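Local coordinates for sensor protein (Shewanella oneidensis, PDB 3LIC) that probably senses an extracellular signal through its double-PDC sensor domain and passes it across the membrane to its own histidine kinase part, at residues A[30-35]-A[163-168]; A[130-135]-A[250-255]. All coordinates share one frame; numbering follows the deposited sequence.

In the fold
From the N terminus the chain runs first along the long helix 2-46, and its residues 30-35 meet strand 161-168 some 128 residues later, where contact 1 closes a loop that holds most of the membrane-distal PDC domain. Strand 131-137, at one edge of that domain's sheet, lies inside this loop. Contact 2 closes a second loop when 250-255, in the loop leading from strand 241-248 into strand 255-261 of the second sheet, returns to 130-135; it starts inside the first loop and ends beyond it, so the two cross. Contact 1 lays the distal sheet on the helix, contact 2 ties the distal sheet to the second one, and W132 of contact 2 also reaches contact 1.

Contact 1: A[30-35]-A[163-168]; sequences EHAQAN and TTVDLA. With EDO (1,2-ethanediol), chain B.
A32 touches the strand with little more than one methyl group and one carbonyl oxygen, and no hydrogen bond crosses from helix to strand. Its CB lies 4.3 Å from V165 CG1. A small residue suits the place, because the helix can then come close enough to leave the CA atoms of A32 and V165 6.3 Å apart. V165 turns both branches to use: CG1 stands anti to the backbone N (chi1 180°) and meets the methyl, while CG2, beside that N, meets the carbonyl, with A32 O 4.1 Å from V165 CG2. That oxygen also accepts a hydrogen bond from T36 OG1, so burial against a valine does not leave it without a polar partner. L167 adds the end of one branch, and its length lets it reach the same methyl from two residues along the strand, L167 CD2 lying 4.4 Å from A32 CB.

The other side of the strand is polar. T164 and D166 point away from the helix and hold a molecule of 1,2-ethanediol, probably from the crystallisation liquor. T164 OG1 donates to EDO O1 at 2.6 Å, and EDO O2 donates to D166 OD1, also at 2.6 Å. Y136 OH bonds the diol too, and Y93 OH bonds D166 OD1. Such a polar pocket on the distal sheet is consistent with the ligand site of PDC sensors, although the natural ligand is not established here.

Strand 161-168 thus lies between helix 2-46 on one face and the diol on the other, with strands 74-79 and 145-153 as its neighbours in the sheet. W132 of strand 131-137 packs on A32 and L167, and F72 on V165.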
loop_
_atom_site.group_PDB
_atom_site.type_symbol
_atom_site.label_atom_id
_atom_site.label_comp_id
_atom_site.label_asym_id
_atom_site.label_seq_id
_atom_site.Cartn_x
_atom_site.Cartn_y
_atom_site.Cartn_z
ATOM N N GLU A 30 -4.259 8.510 -3.082
ATOM C CA GLU A 30 -3.996 9.888 -3.415
ATOM C C GLU A 30 -3.925 10.754 -2.147
ATOM O O GLU A 30 -3.141 11.714 -2.120
ATOM C CB GLU A 30 -5.016 10.454 -4.414
ATOM C CG GLU A 30 -4.975 9.677 -5.739
ATOM C CD GLU A 30 -6.029 10.166 -6.739
ATOM O OE1 GLU A 30 -6.924 10.922 -6.318
ATOM O OE2 GLU A 30 -5.967 9.780 -7.940
ATOM N N HIS A 31 -4.763 10.465 -1.135
ATOM C CA HIS A 31 -4.675 11.192 0.140
ATOM C C HIS A 31 -3.256 11.020 0.774
ATOM O O HIS A 31 -2.634 11.956 1.233
ATOM C CB HIS A 31 -5.785 10.706 1.092
ATOM C CG HIS A 31 -5.781 11.400 2.412
ATOM N ND1 HIS A 31 -6.256 10.813 3.575
ATOM C CD2 HIS A 31 -5.319 12.617 2.764
ATOM C CE1 HIS A 31 -6.099 11.645 4.589
ATOM N NE2 HIS A 31 -5.543 12.756 4.116
ATOM N N ALA A 32 -2.746 9.800 0.773
ATOM C CA ALA A 32 -1.419 9.494 1.341
ATOM C C ALA A 32 -0.306 10.199 0.536
ATOM O O ALA A 32 0.618 10.770 1.104
ATOM C CB ALA A 32 -1.190 7.969 1.327
ATOM N N GLN A 33 -0.437 10.153 -0.794
ATOM C CA GLN A 33 0.469 10.846 -1.706
ATOM C C GLN A 33 0.534 12.319 -1.405
ATOM O O GLN A 33 1.628 12.843 -1.122
ATOM C CB GLN A 33 0.094 10.575 -3.158
ATOM C CG GLN A 33 0.293 9.080 -3.492
ATOM C CD GLN A 33 -0.317 8.586 -4.848
ATOM O OE1 GLN A 33 -0.705 9.368 -5.697
ATOM N NE2 GLN A 33 -0.426 7.287 -5.004
ATOM N N ALA A 34 -0.621 12.970 -1.453
ATOM C CA ALA A 34 -0.748 14.408 -1.230
ATOM C C ALA A 34 -0.176 14.898 0.074
ATOM O O ALA A 34 0.510 15.935 0.111
ATOM C CB ALA A 34 -2.200 14.820 -1.290
ATOM N N ASN A 35 -0.469 14.167 1.141
ATOM C CA ASN A 35 0.089 14.471 2.455
ATOM C C ASN A 35 1.594 14.293 2.627
ATOM O O ASN A 35 2.247 15.084 3.261
ATOM C CB ASN A 35 -0.633 13.625 3.483
ATOM C CG ASN A 35 -1.868 14.324 4.000
ATOM O OD1 ASN A 35 -2.054 14.445 5.214
ATOM N ND2 ASN A 35 -2.696 14.837 3.086
ATOM N N THR A 163 10.253 11.886 3.680
ATOM C CA THR A 163 9.187 11.675 4.640
ATOM C C THR A 163 8.272 10.596 4.025
ATOM O O THR A 163 8.296 10.384 2.807
ATOM C CB THR A 163 8.412 12.933 4.938
ATOM O OG1 THR A 163 7.624 13.297 3.796
ATOM C CG2 THR A 163 9.368 14.099 5.235
ATOM N N THR A 164 7.497 9.902 4.847
ATOM C CA THR A 164 6.819 8.703 4.375
ATOM C C THR A 164 5.449 8.692 4.931
ATOM O O THR A 164 5.174 9.388 5.906
ATOM C CB THR A 164 7.496 7.369 4.835
ATOM O OG1 THR A 164 7.420 7.250 6.256
ATOM C CG2 THR A 164 8.973 7.225 4.329
ATOM N N VAL A 165 4.575 7.899 4.343
ATOM C CA VAL A 165 3.311 7.551 5.012
ATOM C C VAL A 165 3.228 6.022 4.805
ATOM O O VAL A 165 3.549 5.508 3.703
ATOM C CB VAL A 165 2.056 8.326 4.428
ATOM C CG1 VAL A 165 0.793 7.956 5.113
ATOM C CG2 VAL A 165 2.164 9.804 4.748
ATOM N N ASP A 166 2.892 5.287 5.876
ATOM C CA ASP A 166 2.650 3.837 5.827
ATOM C C ASP A 166 1.151 3.569 5.859
ATOM O O ASP A 166 0.397 4.190 6.644
ATOM C CB ASP A 166 3.289 3.110 7.047
ATOM C CG ASP A 166 4.798 3.284 7.114
ATOM O OD1 ASP A 166 5.365 3.096 8.219
ATOM O OD2 ASP A 166 5.415 3.589 6.051
ATOM N N LEU A 167 0.732 2.606 5.037
ATOM C CA LEU A 167 -0.631 2.130 5.070
ATOM C C LEU A 167 -0.601 0.651 5.473
ATOM O O LEU A 167 0.017 -0.156 4.791
ATOM C CB LEU A 167 -1.279 2.268 3.688
ATOM C CG LEU A 167 -1.420 3.679 3.101
ATOM C CD1 LEU A 167 -2.179 3.474 1.756
ATOM C CD2 LEU A 167 -2.228 4.620 4.028
ATOM N N ALA A 168 -1.271 0.295 6.573
ATOM C CA ALA A 168 -1.230 -1.089 7.067
ATOM C C ALA A 168 -2.077 -1.971 6.140
ATOM O O ALA A 168 -3.254 -1.634 5.874
ATOM C CB ALA A 168 -1.782 -1.143 8.501
HETATM C C1 EDO B . 8.892 3.761 6.856
HETATM O O1 EDO B . 7.785 4.680 6.727
HETATM C C2 EDO B . 8.729 2.815 8.042
HETATM O O2 EDO B . 7.667 1.869 7.765
#

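Contact 2: A[130-135]-A[250-255]; sequences GYWSKA and AKLKWR
W132 and W254 meet in a T-shaped stack that joins the two PDC domains of this sensor, one indole from the edge strand of the distal sheet, the other from the loop leading from strand 241-248 into strand 255-261. W132 offers a face and W254 an edge: the five-membered ring of W132 and the six-membered ring of W254 have centroids 5.0 Å apart, with planes at 67°. The leading atoms are CZ2 and CH2 of W254, and CZ2 comes within 3.8 Å of W132 CG. A large flat side chain suits both places: the nearest CA atoms, those of W132 and L252, are 9.9 Å apart, so long side chains are needed to bridge the gap.

The third participant is L252, two residues before W254. With CG beside its own backbone N (chi1 -68°), the leucine extends toward W132, and its branched end packs beside the five-membered ring. No hydrogen bond crosses the contact, so it rests on shape and on apolar surface. L29 of helix 2-46 touches W132, L252 and W254 alike, and I147 of strand 145-153 packs on both tryptophans, so the helix and the distal sheet complete the cluster. L252 itself approaches with CD2, which lies 4.0 Å from CD1 of W132 and 4.1 Å from NE1 of the same indole.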
loop_
_atom_site.group_PDB
_atom_site.type_symbol
_atom_site.label_atom_id
_atom_site.label_comp_id
_atom_site.label_asym_id
_atom_site.label_seq_id
_atom_site.Cartn_x
_atom_site.Cartn_y
_atom_site.Cartn_z
ATOM N N GLY A 130 8.327 11.226 -5.572
ATOM C CA GLY A 130 7.613 10.277 -4.729
ATOM C C GLY A 130 7.461 8.881 -5.313
ATOM O O GLY A 130 7.448 8.688 -6.523
ATOM N N TYR A 131 7.341 7.889 -4.444
ATOM C CA TYR A 131 7.525 6.513 -4.819
ATOM C C TYR A 131 6.702 5.590 -3.874
ATOM O O TYR A 131 6.849 5.727 -2.651
ATOM C CB TYR A 131 9.051 6.263 -4.613
ATOM C CG TYR A 131 9.333 4.815 -4.654
ATOM C CD1 TYR A 131 9.314 4.156 -5.906
ATOM C CD2 TYR A 131 9.557 4.073 -3.512
ATOM C CE1 TYR A 131 9.541 2.793 -6.068
ATOM C CE2 TYR A 131 9.772 2.630 -3.653
ATOM C CZ TYR A 131 9.754 2.033 -4.975
ATOM O OH TYR A 131 9.967 0.711 -5.272
ATOM N N TRP A 132 5.897 4.625 -4.371
ATOM C CA TRP A 132 5.330 3.591 -3.503
ATOM C C TRP A 132 6.264 2.409 -3.361
ATOM O O TRP A 132 6.808 1.975 -4.347
ATOM C CB TRP A 132 4.021 3.034 -4.050
ATOM C CG TRP A 132 2.894 3.920 -3.770
ATOM C CD1 TRP A 132 2.311 4.779 -4.649
ATOM C CD2 TRP A 132 2.189 4.077 -2.510
ATOM N NE1 TRP A 132 1.300 5.473 -4.024
ATOM C CE2 TRP A 132 1.182 5.048 -2.722
ATOM C CE3 TRP A 132 2.327 3.504 -1.227
ATOM C CZ2 TRP A 132 0.312 5.491 -1.691
ATOM C CZ3 TRP A 132 1.410 3.901 -0.185
ATOM C CH2 TRP A 132 0.444 4.900 -0.427
ATOM N N SER A 133 6.454 1.851 -2.171
ATOM C CA SER A 133 7.257 0.607 -2.070
ATOM C C SER A 133 6.370 -0.627 -2.396
ATOM O O SER A 133 5.103 -0.538 -2.402
ATOM C CB SER A 133 7.728 0.468 -0.635
ATOM O OG SER A 133 6.539 0.210 0.133
ATOM N N LYS A 134 6.998 -1.774 -2.631
ATOM C CA LYS A 134 6.279 -3.031 -2.682
ATOM C C LYS A 134 5.800 -3.323 -1.216
ATOM O O LYS A 134 6.253 -2.653 -0.233
ATOM C CB LYS A 134 7.234 -4.168 -3.164
ATOM C CG LYS A 134 8.397 -4.489 -2.168
ATOM C CD LYS A 134 9.578 -5.281 -2.815
ATOM C CE LYS A 134 9.938 -6.532 -2.004
ATOM N NZ LYS A 134 9.928 -6.222 -0.532
ATOM N N ALA A 135 4.954 -4.325 -1.066
ATOM C CA ALA A 135 4.500 -4.754 0.257
ATOM C C ALA A 135 5.657 -5.350 1.058
ATOM O O ALA A 135 6.433 -6.162 0.540
ATOM C CB ALA A 135 3.366 -5.770 0.136
ATOM N N ALA A 250 -7.150 4.514 -11.390
ATOM C CA ALA A 250 -6.735 5.532 -12.348
ATOM C C ALA A 250 -5.307 6.041 -12.065
ATOM O O ALA A 250 -4.969 6.323 -10.910
ATOM C CB ALA A 250 -7.718 6.649 -12.302
ATOM N N LYS A 251 -4.458 6.121 -13.092
ATOM C CA LYS A 251 -3.105 6.728 -13.020
ATOM C C LYS A 251 -2.047 5.770 -12.489
ATOM O O LYS A 251 -1.012 5.606 -13.116
ATOM C CB LYS A 251 -3.036 7.972 -12.127
ATOM C CG LYS A 251 -3.810 9.174 -12.570
ATOM C CD LYS A 251 -3.040 10.421 -12.137
ATOM C CE LYS A 251 -3.870 11.671 -12.424
ATOM N NZ LYS A 251 -5.087 11.544 -11.579
ATOM N N LEU A 252 -2.298 5.191 -11.306
ATOM C CA LEU A 252 -1.392 4.214 -10.758
ATOM C C LEU A 252 -1.478 2.896 -11.496
ATOM O O LEU A 252 -0.468 2.217 -11.681
ATOM C CB LEU A 252 -1.694 4.019 -9.257
ATOM C CG LEU A 252 -1.380 5.216 -8.347
ATOM C CD1 LEU A 252 -2.229 5.081 -7.122
ATOM C CD2 LEU A 252 0.136 5.354 -7.973
ATOM N N LYS A 253 -2.684 2.537 -11.926
ATOM C CA LYS A 253 -2.904 1.330 -12.718
ATOM C C LYS A 253 -2.718 0.132 -11.831
ATOM O O LYS A 253 -2.469 -0.976 -12.298
ATOM C CB LYS A 253 -1.910 1.281 -13.876
ATOM C CG LYS A 253 -2.285 2.275 -14.938
ATOM C CD LYS A 253 -1.037 2.954 -15.418
ATOM C CE LYS A 253 -1.311 3.556 -16.773
ATOM N NZ LYS A 253 -2.007 2.453 -17.513
ATOM N N TRP A 254 -2.804 0.346 -10.526
ATOM C CA TRP A 254 -3.040 -0.801 -9.690
ATOM C C TRP A 254 -4.430 -1.355 -10.050
ATOM O O TRP A 254 -5.288 -0.601 -10.618
ATOM C CB TRP A 254 -2.991 -0.421 -8.221
ATOM C CG TRP A 254 -1.678 0.109 -7.787
ATOM C CD1 TRP A 254 -0.626 0.530 -8.586
ATOM C CD2 TRP A 254 -1.266 0.337 -6.427
ATOM N NE1 TRP A 254 0.403 0.975 -7.786
ATOM C CE2 TRP A 254 0.032 0.869 -6.468
ATOM C CE3 TRP A 254 -1.861 0.094 -5.189
ATOM C CZ2 TRP A 254 0.724 1.210 -5.322
ATOM C CZ3 TRP A 254 -1.171 0.424 -4.054
ATOM C CH2 TRP A 254 0.101 0.986 -4.125
ATOM N N ARG A 255 -4.608 -2.656 -9.721
ATOM C CA ARG A 255 -5.873 -3.387 -9.848
ATOM C C ARG A 255 -6.533 -3.820 -8.519
ATOM O O ARG A 255 -5.876 -4.284 -7.584
ATOM C CB ARG A 255 -5.690 -4.644 -10.687
ATOM C CG ARG A 255 -6.010 -4.481 -12.193
ATOM C CD ARG A 255 -4.956 -3.673 -12.916
ATOM N NE ARG A 255 -3.579 -4.095 -12.631
ATOM C CZ ARG A 255 -2.962 -5.127 -13.198
ATOM N NH1 ARG A 255 -3.600 -5.897 -14.061
ATOM N NH2 ARG A 255 -1.696 -5.399 -12.868
#